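Local coordinates for protein sugar kinase (Agrobacterium tumefaciens, PDB 2RBC) that probably phosphorylates a sugar with ATP, as a ribokinase-like member of the pfkB carbohydrate kinase family whose substrate is not established, at residues 44-49 against 54-59; 97-102 against 112-117; 148-153 against 175-180; 218-223 against 227-232; 280-285 against 293-298. All blocks are in the same frame, centred on the assembly; numbering follows the deposited sequence.

Contact 1 (44-49 against 54-59); sequences FRVADM and GKVLPY
Tyr59 binds the end of strand 39-45 in two ways at once. Its backbone N donates to Arg45 O at 2.8 Å with an N-H...O angle of 152°, and its ring is brought back over the same peptide, because chi1 of 59° sets CG between the backbone N and the carbonyl carbon. One face of the ring receives Arg45 O, with Tyr59 CD2 3.4 Å from that oxygen, while Arg45 CB stands over the rim. The extended Arg45 chain then runs on past the phenol, its CD 3.5 Å from Tyr59 CE1. Guanidinium and ring planes lie 30° apart, and although Arg45 NE comes close to the hydroxyl, the angle is too poor for a hydrogen bond; the charged end instead pairs with Glu60. On the inner side, Val46 CG1 packs at 3.8 Å on Val56 CG2, the two side chains crossing at about a right angle. Pro58 CG meets the edge of the Phe44 ring, 4.0 Å from CD1. The chain is here making the excursion between two antiparallel strands, 39-45 and 60-66, of the small lid sheet found in ribokinase-like kinases. Within the excursion, Gly54 and Lys55 pair in parallel with a strand of the second subunit, so beta structure runs across the dimer interface. Toward solvent the packing slackens. A water spans the gap there, accepting from Ala47 N at 2.9 Å and donating to Leu57 O, and Asp48 reaches segment 54-59 chiefly through its carbonyl oxygen, 3.8 Å from Val56 CG2.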
# COMPACT_ATOMS: atom_id res chain seq x y z
N PHE A 44 4.12 -7.39 0.13
CA PHE A 44 3.13 -8.41 -0.15
C PHE A 44 3.89 -9.62 -0.66
O PHE A 44 4.49 -9.55 -1.72
CB PHE A 44 2.18 -7.96 -1.28
CG PHE A 44 1.29 -6.80 -0.92
CD1 PHE A 44 0.06 -7.02 -0.34
CD2 PHE A 44 1.66 -5.51 -1.26
CE1 PHE A 44 -0.78 -5.96 -0.05
CE2 PHE A 44 0.79 -4.45 -0.99
CZ PHE A 44 -0.40 -4.68 -0.37
N ARG A 45 3.84 -10.72 0.09
CA ARG A 45 4.57 -11.95 -0.23
C ARG A 45 3.63 -12.86 -1.01
O ARG A 45 2.54 -13.20 -0.54
CB ARG A 45 5.06 -12.61 1.05
CG ARG A 45 6.29 -13.44 0.89
CD ARG A 45 6.59 -14.12 2.17
NE ARG A 45 7.81 -14.92 2.07
CZ ARG A 45 8.33 -15.57 3.09
NH1 ARG A 45 7.76 -15.55 4.27
NH2 ARG A 45 9.46 -16.27 2.93
N VAL A 46 4.01 -13.16 -2.24
CA VAL A 46 3.18 -13.92 -3.15
C VAL A 46 3.97 -15.15 -3.66
O VAL A 46 5.19 -15.18 -3.56
CB VAL A 46 2.74 -13.06 -4.33
CG1 VAL A 46 1.89 -11.86 -3.83
CG2 VAL A 46 3.96 -12.58 -5.15
N ALA A 47 3.26 -16.15 -4.19
CA ALA A 47 3.91 -17.32 -4.78
C ALA A 47 4.49 -16.89 -6.12
O ALA A 47 5.71 -16.84 -6.30
CB ALA A 47 2.92 -18.44 -4.97
N ASP A 48 3.61 -16.50 -7.02
CA ASP A 48 3.99 -16.12 -8.35
C ASP A 48 3.82 -14.63 -8.57
O ASP A 48 2.75 -14.06 -8.32
CB ASP A 48 3.13 -16.85 -9.38
CG ASP A 48 3.30 -18.36 -9.31
OD1 ASP A 48 4.42 -18.82 -8.99
OD2 ASP A 48 2.31 -19.08 -9.57
N MSE A 49 4.89 -14.02 -9.06
CA MSE A 49 4.89 -12.66 -9.54
C MSE A 49 3.76 -12.43 -10.56
O MSE A 49 3.65 -13.16 -11.53
CB MSE A 49 6.24 -12.36 -10.18
CG MSE A 49 6.46 -10.90 -10.45
SE MSE A 49 6.48 -9.87 -8.77
CE MSE A 49 8.28 -10.28 -8.06
N GLY A 54 -5.38 -8.16 -13.27
CA GLY A 54 -6.02 -9.25 -12.56
C GLY A 54 -5.84 -9.11 -11.07
O GLY A 54 -5.94 -8.02 -10.51
N LYS A 55 -5.55 -10.22 -10.41
CA LYS A 55 -5.47 -10.24 -8.96
C LYS A 55 -4.45 -11.25 -8.51
O LYS A 55 -4.38 -12.33 -9.07
CB LYS A 55 -6.84 -10.61 -8.40
CG LYS A 55 -6.84 -10.95 -6.91
CD LYS A 55 -8.26 -11.25 -6.39
CE LYS A 55 -8.94 -10.01 -5.76
NZ LYS A 55 -10.17 -10.33 -4.94
N VAL A 56 -3.67 -10.93 -7.49
CA VAL A 56 -2.79 -11.89 -6.87
C VAL A 56 -2.99 -11.83 -5.37
O VAL A 56 -2.96 -10.75 -4.78
CB VAL A 56 -1.28 -11.68 -7.23
CG1 VAL A 56 -0.75 -10.33 -6.76
CG2 VAL A 56 -0.44 -12.79 -6.64
N LEU A 57 -3.18 -12.99 -4.77
CA LEU A 57 -3.45 -13.07 -3.35
C LEU A 57 -2.16 -13.26 -2.59
O LEU A 57 -1.43 -14.22 -2.84
CB LEU A 57 -4.41 -14.22 -3.04
CG LEU A 57 -5.77 -14.15 -3.74
CD1 LEU A 57 -6.68 -15.31 -3.29
CD2 LEU A 57 -6.48 -12.80 -3.51
N PRO A 58 -1.85 -12.35 -1.66
CA PRO A 58 -0.64 -12.50 -0.86
C PRO A 58 -0.82 -13.51 0.27
O PRO A 58 -1.91 -13.62 0.82
CB PRO A 58 -0.44 -11.11 -0.25
CG PRO A 58 -1.85 -10.53 -0.18
CD PRO A 58 -2.63 -11.15 -1.29
N TYR A 59 0.23 -14.22 0.64
CA TYR A 59 0.09 -15.09 1.79
C TYR A 59 0.66 -14.50 3.05
O TYR A 59 0.38 -15.01 4.12
CB TYR A 59 0.63 -16.50 1.54
CG TYR A 59 2.06 -16.58 1.16
CD1 TYR A 59 3.05 -16.72 2.13
CD2 TYR A 59 2.43 -16.62 -0.17
CE1 TYR A 59 4.40 -16.85 1.75
CE2 TYR A 59 3.74 -16.74 -0.55
CZ TYR A 59 4.73 -16.86 0.40
OH TYR A 59 6.05 -16.94 -0.03
O HOH W 1 0.35 -16.04 -3.75

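Contact 2 (97-102 against 112-117); sequences RILRDL and MTVAPG. With EDO (1,2-ethanediol), chain J.
Between Met112 and Val114, the two residues that meet Leu99, Thr113 OG1 accepts a hydrogen bond of 2.5 Å from O2 of a 1,2-ethanediol that probably came from the crystallisation liquor; the length is unusually short, and the placement of the glycol correspondingly uncertain. Thr113 CB points away from the helix, toward the glycol, Arg148 and Trp167, whereas the side chains before and after it in sequence meet the helix. There Leu99 does most of the work. With chi1 at -64° its CG lies anti to the carbonyl carbon, and the CD2 branch comes down on the base of the Met112 side chain, 3.8 Å from Met112 CB and 4.0 Å from Met112 CG. The two side chains approach at a slant. Met112, a selenomethionine, bends at both chi2 and chi3, which returns its CE to Leu99 CD2; a second conformer exists, so this terminal touch is less certain than the one at CB. The other branch, Leu99 CD1, makes a looser approach of 4.5 Å to Val114 CG2 near the surface. Leu99 also rests on Val89 and Met112 on Leu85, so both share strand 82-90 as their floor. That strand leads into helix 93-104, and the chain returns through the short strands 107-108 and 113-115, both parallel to 82-90: a beta-alpha-beta crossover at one end of the main sheet of the ribokinase fold.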
# COMPACT_ATOMS: atom_id res chain seq x y z
N ARG A 97 2.75 7.33 11.20
CA ARG A 97 3.06 5.94 11.28
C ARG A 97 4.55 5.62 11.09
O ARG A 97 5.10 4.75 11.77
CB ARG A 97 2.25 5.28 10.23
CG ARG A 97 2.36 3.84 10.26
CD ARG A 97 1.11 3.20 9.74
NE ARG A 97 1.30 1.78 9.93
CZ ARG A 97 0.64 0.84 9.28
NH1 ARG A 97 -0.28 1.18 8.39
NH2 ARG A 97 0.92 -0.42 9.54
N ILE A 98 5.18 6.32 10.15
CA ILE A 98 6.61 6.19 9.94
C ILE A 98 7.37 6.59 11.21
O ILE A 98 8.27 5.88 11.66
CB ILE A 98 7.08 7.07 8.71
CG1 ILE A 98 6.52 6.50 7.41
CG2 ILE A 98 8.59 7.17 8.63
CD1 ILE A 98 6.75 7.40 6.18
N LEU A 99 7.03 7.74 11.76
CA LEU A 99 7.71 8.20 12.97
C LEU A 99 7.55 7.22 14.13
O LEU A 99 8.51 6.95 14.89
CB LEU A 99 7.23 9.59 13.37
CG LEU A 99 7.53 10.72 12.39
CD1 LEU A 99 6.77 11.99 12.70
CD2 LEU A 99 9.03 10.97 12.26
N ARG A 100 6.34 6.71 14.32
CA ARG A 100 6.07 5.79 15.40
C ARG A 100 6.82 4.48 15.24
O ARG A 100 7.43 4.01 16.19
CB ARG A 100 4.56 5.57 15.55
CG ARG A 100 4.17 4.40 16.43
CD ARG A 100 2.71 4.46 16.75
NE ARG A 100 2.15 3.12 16.87
CZ ARG A 100 0.85 2.84 17.09
NH1 ARG A 100 0.46 1.56 17.16
NH2 ARG A 100 -0.06 3.81 17.24
N ASP A 101 6.81 3.92 14.05
CA ASP A 101 7.51 2.66 13.81
C ASP A 101 9.02 2.82 14.05
O ASP A 101 9.66 2.05 14.78
CB ASP A 101 7.20 2.13 12.39
CG ASP A 101 7.86 0.75 12.10
OD1 ASP A 101 8.37 0.09 13.02
OD2 ASP A 101 7.89 0.30 10.95
N LEU A 102 9.59 3.85 13.42
CA LEU A 102 11.03 4.07 13.56
C LEU A 102 11.45 4.30 15.04
O LEU A 102 12.40 3.69 15.51
CB LEU A 102 11.50 5.17 12.61
CG LEU A 102 11.38 4.82 11.10
CD1 LEU A 102 11.77 6.00 10.25
CD2 LEU A 102 12.18 3.54 10.70
N MSE A 112 13.78 14.47 13.09
CA MSE A 112 13.12 14.30 11.80
C MSE A 112 12.34 15.54 11.43
O MSE A 112 11.83 16.21 12.29
CB MSE A 112 12.18 13.11 11.85
CG MSE A 112 12.90 11.82 11.87
SE MSE A 112 13.46 11.39 10.07
CE MSE A 112 11.80 11.03 9.12
N THR A 113 12.23 15.81 10.13
CA THR A 113 11.53 16.98 9.61
C THR A 113 10.12 16.59 9.19
O THR A 113 9.91 15.53 8.59
CB THR A 113 12.28 17.55 8.35
OG1 THR A 113 13.61 17.93 8.74
CG2 THR A 113 11.53 18.76 7.74
N VAL A 114 9.15 17.40 9.59
CA VAL A 114 7.76 17.24 9.14
C VAL A 114 7.59 18.37 8.16
O VAL A 114 7.64 19.53 8.53
CB VAL A 114 6.76 17.34 10.29
CG1 VAL A 114 5.30 17.41 9.78
CG2 VAL A 114 6.96 16.20 11.25
N ALA A 115 7.52 18.02 6.88
CA ALA A 115 7.47 19.02 5.82
C ALA A 115 6.00 19.40 5.62
O ALA A 115 5.23 18.63 5.08
CB ALA A 115 8.10 18.47 4.55
N PRO A 116 5.60 20.60 6.07
CA PRO A 116 4.17 20.92 5.90
C PRO A 116 3.73 20.94 4.42
O PRO A 116 4.48 21.41 3.55
CB PRO A 116 4.01 22.30 6.58
CG PRO A 116 5.41 22.89 6.58
CD PRO A 116 6.34 21.68 6.73
N GLY A 117 2.56 20.36 4.14
CA GLY A 117 2.08 20.19 2.77
C GLY A 117 2.73 19.14 1.87
O GLY A 117 2.29 18.95 0.73
C1 EDO J . 13.66 19.13 12.46
O1 EDO J . 14.25 19.59 13.69
C2 EDO J . 14.09 20.04 11.33
O2 EDO J . 13.21 19.94 10.21

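Contact 3 (148-153 against 175-180); sequences RACTPE and LTVARA
This is a small apolar contact at the surface, where Val177 near the end of helix 168-180 packs against the bend leading into the short helix 152-155. Val177 touches with both methyls, each toward a different residue. Its chi1 of 174° places CG1 anti to the backbone N, from where that methyl reaches the backbone of Pro152, 3.5 Å from CA and 3.8 Å from N. The pyrrolidine ring crosses the valine at about a right angle, with Pro152 CB 4.1 Å from Val177 CG1. The second methyl, CG2, faces Cys150 instead: it lies 3.9 Å from the carbonyl O and 4.2 Å from SG. Cys150 CB points toward the helix, and SG is anti to its own backbone N. Thus one branched side chain meets residues before and after Thr151, which adds only a loose touch of its carbonyl O on Val177 CG1. Thr151 turns its CB away from helix 168-180; it is the N-cap of the short helix, its OG1 accepting from the backbone N of Asp154. Farther back, Arg148 makes a cation-pi interaction with Trp86 and donates through NH1 to Gly111 O. Around the contact, Ile155 of the short helix packs on Cys150 and Val177, and Cys150 also touches Asp173 and Val174 one turn earlier on helix 168-180. Leu175 and Ala178 of the same helix rest on strand 160-163 of the main sheet, with Ala178 also touching Ile155.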
# COMPACT_ATOMS: atom_id res chain seq x y z
N ARG A 148 17.13 22.17 5.91
CA ARG A 148 17.16 21.70 7.29
C ARG A 148 18.49 22.07 7.95
O ARG A 148 19.52 21.89 7.35
CB ARG A 148 16.96 20.22 7.26
CG ARG A 148 16.64 19.64 8.62
CD ARG A 148 17.79 18.92 9.16
NE ARG A 148 17.42 18.24 10.40
CZ ARG A 148 17.90 18.53 11.60
NH1 ARG A 148 17.48 17.85 12.65
NH2 ARG A 148 18.78 19.47 11.77
N ALA A 149 18.48 22.57 9.19
CA ALA A 149 19.69 23.11 9.81
C ALA A 149 20.72 22.03 10.08
O ALA A 149 20.40 20.91 10.43
CB ALA A 149 19.38 23.86 11.11
N CYS A 150 21.98 22.38 9.91
CA CYS A 150 23.06 21.43 10.13
C CYS A 150 24.28 22.16 10.68
O CYS A 150 25.18 22.55 9.93
CB CYS A 150 23.39 20.72 8.83
SG CYS A 150 24.68 19.50 9.01
N THR A 151 24.32 22.36 11.99
CA THR A 151 25.37 23.15 12.59
C THR A 151 26.49 22.24 13.09
O THR A 151 26.24 21.07 13.40
CB THR A 151 24.82 23.97 13.73
OG1 THR A 151 24.53 23.11 14.84
CG2 THR A 151 23.53 24.70 13.30
N PRO A 152 27.73 22.75 13.17
CA PRO A 152 28.78 21.93 13.81
C PRO A 152 28.45 21.49 15.24
O PRO A 152 28.82 20.40 15.64
CB PRO A 152 30.01 22.83 13.78
CG PRO A 152 29.75 23.78 12.65
CD PRO A 152 28.25 24.02 12.67
N GLU A 153 27.73 22.30 16.00
CA GLU A 153 27.30 21.89 17.33
C GLU A 153 26.32 20.69 17.30
O GLU A 153 26.43 19.80 18.15
CB GLU A 153 26.72 23.09 18.11
CG GLU A 153 27.80 24.11 18.59
CD GLU A 153 27.22 25.23 19.48
OE1 GLU A 153 25.96 25.31 19.56
OE2 GLU A 153 27.99 26.04 20.09
N LEU A 175 27.86 15.62 5.52
CA LEU A 175 29.17 15.09 5.20
C LEU A 175 30.27 16.12 5.44
O LEU A 175 31.28 15.82 6.05
CB LEU A 175 29.28 14.55 3.76
CG LEU A 175 28.47 13.31 3.41
CD1 LEU A 175 28.52 13.04 1.87
CD2 LEU A 175 28.92 12.08 4.21
N THR A 176 30.07 17.33 4.93
CA THR A 176 31.04 18.41 5.06
C THR A 176 31.35 18.75 6.50
O THR A 176 32.54 18.82 6.89
CB THR A 176 30.57 19.65 4.32
OG1 THR A 176 30.39 19.30 2.94
CG2 THR A 176 31.62 20.82 4.43
N VAL A 177 30.31 18.96 7.29
CA VAL A 177 30.49 19.37 8.69
C VAL A 177 31.17 18.21 9.45
O VAL A 177 32.18 18.40 10.14
CB VAL A 177 29.13 19.81 9.34
CG1 VAL A 177 29.29 20.10 10.86
CG2 VAL A 177 28.55 21.03 8.60
N ALA A 178 30.69 16.98 9.24
CA ALA A 178 31.25 15.84 9.95
C ALA A 178 32.76 15.68 9.67
O ALA A 178 33.58 15.47 10.59
CB ALA A 178 30.49 14.55 9.57
N ARG A 179 33.13 15.78 8.40
CA ARG A 179 34.53 15.61 8.03
C ARG A 179 35.39 16.72 8.63
O ARG A 179 36.50 16.46 9.13
CB ARG A 179 34.70 15.56 6.52
CG ARG A 179 36.11 15.30 6.10
CD ARG A 179 36.23 15.17 4.60
NE ARG A 179 35.77 16.38 3.91
CZ ARG A 179 35.72 16.50 2.59
NH1 ARG A 179 36.08 15.49 1.82
NH2 ARG A 179 35.29 17.63 2.04
N ALA A 180 34.88 17.96 8.60
CA ALA A 180 35.56 19.10 9.23
C ALA A 180 35.81 18.85 10.70
O ALA A 180 36.79 19.31 11.25
CB ALA A 180 34.75 20.43 9.03

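Contact 4 (218-223 against 227-232); sequences TGLETV and LPVLHA
Thr218, the last residue of helix 211-218, meets Leu230 through its methyl: CG2 lies 3.7 Å from Leu230 CG and 3.8 Å from Leu230 CD2, the side chains crossing at about a right angle. A chi1 of 68° sends the two branches of the threonine to separate tasks. While CG2 packs, OG1 accepts from Leu220 N at 3.0 Å with an N-H...O angle of 157°, forming an ST turn, and is also hydrogen-bonded to the carbonyl of Ala214. The hydroxyl thereby ties the final helical turn to the loop that leaves it, with Gly219 turning the chain at positive phi. Leu220 follows and points back at the second helix, its CD1 set 3.8 Å from Val229 CG2 in an oblique meeting near the surface. Beyond it the loop swings outward, then returns at Val223, which is buried. Here Val223 and Leu227, four residues apart, lie side by side and point the same way; Leu227 CD2 is 3.5 Å from Val223 O and 4.2 Å from Val223 CG1. Val223, Leu227 and Leu230 all reach Val241 of strand 238-242, so the inward faces merge with the core. Two helices joined by a tight loop thus form the connection between the parallel neighbours 206-210 and 238-242, an elaborated beta-alpha-beta crossover of the main sheet in this Rossmann-like kinase fold.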
# COMPACT_ATOMS: atom_id res chain seq x y z
N THR A 218 31.34 4.88 -13.37
CA THR A 218 32.59 4.55 -14.05
C THR A 218 32.37 4.15 -15.47
O THR A 218 33.28 4.22 -16.29
CB THR A 218 33.34 3.37 -13.38
OG1 THR A 218 32.60 2.14 -13.56
CG2 THR A 218 33.59 3.66 -11.91
N GLY A 219 31.16 3.70 -15.75
CA GLY A 219 30.84 3.15 -17.04
C GLY A 219 31.55 1.83 -17.35
O GLY A 219 31.66 1.47 -18.52
N LEU A 220 32.02 1.12 -16.32
CA LEU A 220 32.65 -0.19 -16.50
C LEU A 220 31.72 -1.29 -16.04
O LEU A 220 30.74 -1.05 -15.36
CB LEU A 220 33.98 -0.27 -15.76
CG LEU A 220 35.01 0.80 -16.14
CD1 LEU A 220 36.27 0.66 -15.33
CD2 LEU A 220 35.34 0.76 -17.62
N GLU A 221 32.07 -2.51 -16.38
CA GLU A 221 31.14 -3.62 -16.19
C GLU A 221 31.47 -4.46 -14.95
O GLU A 221 30.57 -4.89 -14.26
CB GLU A 221 31.16 -4.49 -17.43
CG GLU A 221 30.10 -5.56 -17.49
CD GLU A 221 30.25 -6.45 -18.74
OE1 GLU A 221 30.99 -6.04 -19.69
OE2 GLU A 221 29.64 -7.55 -18.76
N THR A 222 32.74 -4.68 -14.70
CA THR A 222 33.18 -5.62 -13.67
C THR A 222 33.67 -4.85 -12.46
O THR A 222 34.48 -3.95 -12.60
CB THR A 222 34.30 -6.49 -14.21
OG1 THR A 222 33.79 -7.27 -15.30
CG2 THR A 222 34.84 -7.40 -13.13
N VAL A 223 33.20 -5.23 -11.28
CA VAL A 223 33.41 -4.46 -10.09
C VAL A 223 34.89 -4.26 -9.79
O VAL A 223 35.30 -3.14 -9.51
CB VAL A 223 32.67 -5.04 -8.86
CG1 VAL A 223 33.22 -4.42 -7.62
CG2 VAL A 223 31.17 -4.77 -9.00
N LEU A 227 37.36 -0.22 -9.07
CA LEU A 227 38.10 0.30 -7.94
C LEU A 227 39.33 1.13 -8.35
O LEU A 227 39.59 2.18 -7.73
CB LEU A 227 38.45 -0.81 -6.93
CG LEU A 227 37.35 -1.12 -5.90
CD1 LEU A 227 37.13 0.12 -5.08
CD2 LEU A 227 36.05 -1.54 -6.51
N PRO A 228 40.11 0.68 -9.35
CA PRO A 228 41.21 1.54 -9.79
C PRO A 228 40.80 2.97 -10.21
O PRO A 228 41.49 3.93 -9.84
CB PRO A 228 41.85 0.75 -10.94
CG PRO A 228 41.54 -0.66 -10.60
CD PRO A 228 40.17 -0.63 -10.02
N VAL A 229 39.67 3.09 -10.92
CA VAL A 229 39.21 4.38 -11.41
C VAL A 229 38.65 5.20 -10.25
O VAL A 229 38.91 6.38 -10.15
CB VAL A 229 38.12 4.25 -12.51
CG1 VAL A 229 38.05 5.58 -13.30
CG2 VAL A 229 38.44 3.10 -13.44
N LEU A 230 37.88 4.56 -9.37
CA LEU A 230 37.24 5.27 -8.29
C LEU A 230 38.30 5.73 -7.28
O LEU A 230 38.20 6.83 -6.75
CB LEU A 230 36.16 4.39 -7.62
CG LEU A 230 34.88 4.12 -8.43
CD1 LEU A 230 33.97 3.09 -7.71
CD2 LEU A 230 34.15 5.48 -8.66
N HIS A 231 39.32 4.93 -7.03
CA HIS A 231 40.41 5.37 -6.19
C HIS A 231 41.13 6.61 -6.77
O HIS A 231 41.42 7.56 -6.07
CB HIS A 231 41.44 4.28 -5.95
CG HIS A 231 42.67 4.81 -5.28
ND1 HIS A 231 42.67 5.20 -3.96
CD2 HIS A 231 43.89 5.13 -5.78
CE1 HIS A 231 43.86 5.69 -3.66
NE2 HIS A 231 44.62 5.64 -4.73
N ALA A 232 41.43 6.56 -8.06
CA ALA A 232 42.15 7.62 -8.72
C ALA A 232 41.35 8.91 -8.67
O ALA A 232 41.93 9.97 -8.50
CB ALA A 232 42.47 7.25 -10.17

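Contact 5 (280-285 against 293-298); sequences GTFALA and RAAVRL. With SO4 (sulfate ion), chain C; SO4 (sulfate ion), chain B.
Leu298 holds CG anti to its backbone N (chi1 -171°), and Thr281, at chi1 -60°, sets CG2 anti to its own N, which brings the methyl to within 3.7 Å of Leu298 CD2, the side chains at about a right angle. The helices, 274-287 and 292-307, form an antiparallel helical hairpin; the short segments 280-285 and 293-298 have their N-to-C directions 150° apart and their axes 8.8 Å apart at closest approach. The first helix begins at an AAGD sequence, a variant of the GAGD signature of pfkB kinases, which in relatives lies at the active site. The nearest approach of the backbones is at two alanines: Ala285 CB stands 3.6 Å from Ala295 CB, the small side chains letting Ala285 CA and Ala295 CA stand 5.5 Å apart. Phe282 covers one flank of this pair, its CE1 4.0 Å from Ala295 CB and a little farther from Val296 CG2, both lying oblique to the ring, neither over its face nor at its edge. It also meets the ring of Phe238. Thr281 OG1 is occupied by the carbonyl of Ile277, so the polar branch is satisfied within its own helix while the methyl packs. On the outward side of helix 292-307, Arg293 and Arg297 share Gln261 OE1, and each holds a sulfate that probably came from the crystallisation liquor. The Arg293 chain bends at chi3, and NE donates to O4 of sulfate C at 3.0 Å; Arg297 stays extended and reaches O2 of sulfate B with NH2 at 2.9 Å.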
# COMPACT_ATOMS: atom_id res chain seq x y z
N GLY A 280 24.92 0.60 7.68
CA GLY A 280 24.75 0.96 9.07
C GLY A 280 25.79 0.26 9.93
O GLY A 280 26.35 0.88 10.81
N THR A 281 26.04 -1.03 9.69
CA THR A 281 27.05 -1.78 10.44
C THR A 281 28.42 -1.16 10.20
O THR A 281 29.22 -0.99 11.13
CB THR A 281 27.05 -3.29 10.00
OG1 THR A 281 25.75 -3.87 10.27
CG2 THR A 281 28.10 -4.08 10.76
N PHE A 282 28.68 -0.79 8.95
CA PHE A 282 29.96 -0.25 8.56
C PHE A 282 30.19 1.10 9.21
O PHE A 282 31.26 1.38 9.69
CB PHE A 282 30.05 -0.15 7.04
CG PHE A 282 31.41 0.28 6.57
CD1 PHE A 282 32.43 -0.64 6.43
CD2 PHE A 282 31.66 1.63 6.32
CE1 PHE A 282 33.70 -0.24 6.05
CE2 PHE A 282 32.94 2.03 5.91
CZ PHE A 282 33.95 1.09 5.79
N ALA A 283 29.16 1.93 9.21
CA ALA A 283 29.20 3.21 9.85
C ALA A 283 29.45 3.11 11.35
O ALA A 283 30.29 3.83 11.90
CB ALA A 283 27.93 3.98 9.57
N LEU A 284 28.74 2.21 12.02
CA LEU A 284 29.05 1.91 13.39
C LEU A 284 30.48 1.38 13.58
O LEU A 284 31.15 1.84 14.48
CB LEU A 284 28.01 0.96 14.02
CG LEU A 284 28.20 0.54 15.49
CD1 LEU A 284 28.13 1.74 16.40
CD2 LEU A 284 27.16 -0.52 15.86
N ALA A 285 30.94 0.46 12.73
CA ALA A 285 32.33 -0.06 12.85
C ALA A 285 33.37 1.09 12.76
O ALA A 285 34.37 1.11 13.49
CB ALA A 285 32.60 -1.13 11.79
N ARG A 293 39.21 -4.30 7.10
CA ARG A 293 38.80 -5.66 6.75
C ARG A 293 37.82 -6.21 7.80
O ARG A 293 36.77 -6.76 7.44
CB ARG A 293 39.98 -6.60 6.53
CG ARG A 293 39.53 -8.01 6.12
CD ARG A 293 40.70 -8.96 5.85
NE ARG A 293 41.41 -8.57 4.64
CZ ARG A 293 41.00 -8.82 3.40
NH1 ARG A 293 39.88 -9.49 3.17
NH2 ARG A 293 41.73 -8.43 2.37
N ALA A 294 38.12 -6.03 9.09
CA ALA A 294 37.18 -6.41 10.19
C ALA A 294 35.78 -5.79 10.00
O ALA A 294 34.75 -6.46 10.17
CB ALA A 294 37.76 -6.00 11.53
N ALA A 295 35.76 -4.52 9.61
CA ALA A 295 34.52 -3.78 9.38
C ALA A 295 33.76 -4.29 8.16
O ALA A 295 32.55 -4.41 8.18
CB ALA A 295 34.81 -2.33 9.25
N VAL A 296 34.48 -4.60 7.09
CA VAL A 296 33.85 -5.14 5.91
C VAL A 296 33.28 -6.52 6.23
O VAL A 296 32.20 -6.85 5.79
CB VAL A 296 34.80 -5.20 4.74
CG1 VAL A 296 34.18 -6.00 3.59
CG2 VAL A 296 35.18 -3.79 4.26
N ARG A 297 34.03 -7.35 6.94
CA ARG A 297 33.53 -8.66 7.37
C ARG A 297 32.27 -8.61 8.20
O ARG A 297 31.30 -9.32 7.90
CB ARG A 297 34.58 -9.42 8.17
CG ARG A 297 35.62 -10.06 7.34
CD ARG A 297 36.79 -10.47 8.15
NE ARG A 297 37.70 -11.23 7.33
CZ ARG A 297 38.72 -11.93 7.81
NH1 ARG A 297 38.98 -11.95 9.11
NH2 ARG A 297 39.46 -12.64 6.99
N LEU A 298 32.28 -7.80 9.26
CA LEU A 298 31.13 -7.68 10.13
C LEU A 298 29.89 -7.21 9.37
O LEU A 298 28.80 -7.76 9.57
CB LEU A 298 31.43 -6.70 11.28
CG LEU A 298 30.42 -6.60 12.43
CD1 LEU A 298 30.40 -7.83 13.34
CD2 LEU A 298 30.66 -5.28 13.20
S SO4 C . 44.00 -6.23 4.34
O1 SO4 C . 44.72 -4.99 4.60
O2 SO4 C . 42.77 -5.86 3.63
O3 SO4 C . 44.81 -7.12 3.52
O4 SO4 C . 43.69 -6.87 5.62
S SO4 B . 37.79 -14.82 4.44
O1 SO4 B . 38.90 -15.61 4.97
O2 SO4 B . 38.07 -13.40 4.61
O3 SO4 B . 37.61 -15.06 3.01
O4 SO4 B . 36.60 -15.19 5.21

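The five contacts follow one another along the chain without overlap, all within the pfkB kinase region. Contact 1 lies in the lid, at the end of strand 39-45, about 45 Å from contact 3 between centres and on the opposite side of the chain's centre. Contacts 2 to 5 surround the main sheet: contact 2 at strands 82-90 and 113-115, contact 3 beside strand 160-163, contact 4 against strands 238-242 and 248-251, contact 5 buried closest to the middle. Contacts 2 and 3 alone touch, where Thr113 OG1 lies 3.5 Å from Arg148 CG. Contacts 1 and 2 both reach the second subunit, so lid and main-sheet edge share the interface; no other chain touches contacts 3 to 5.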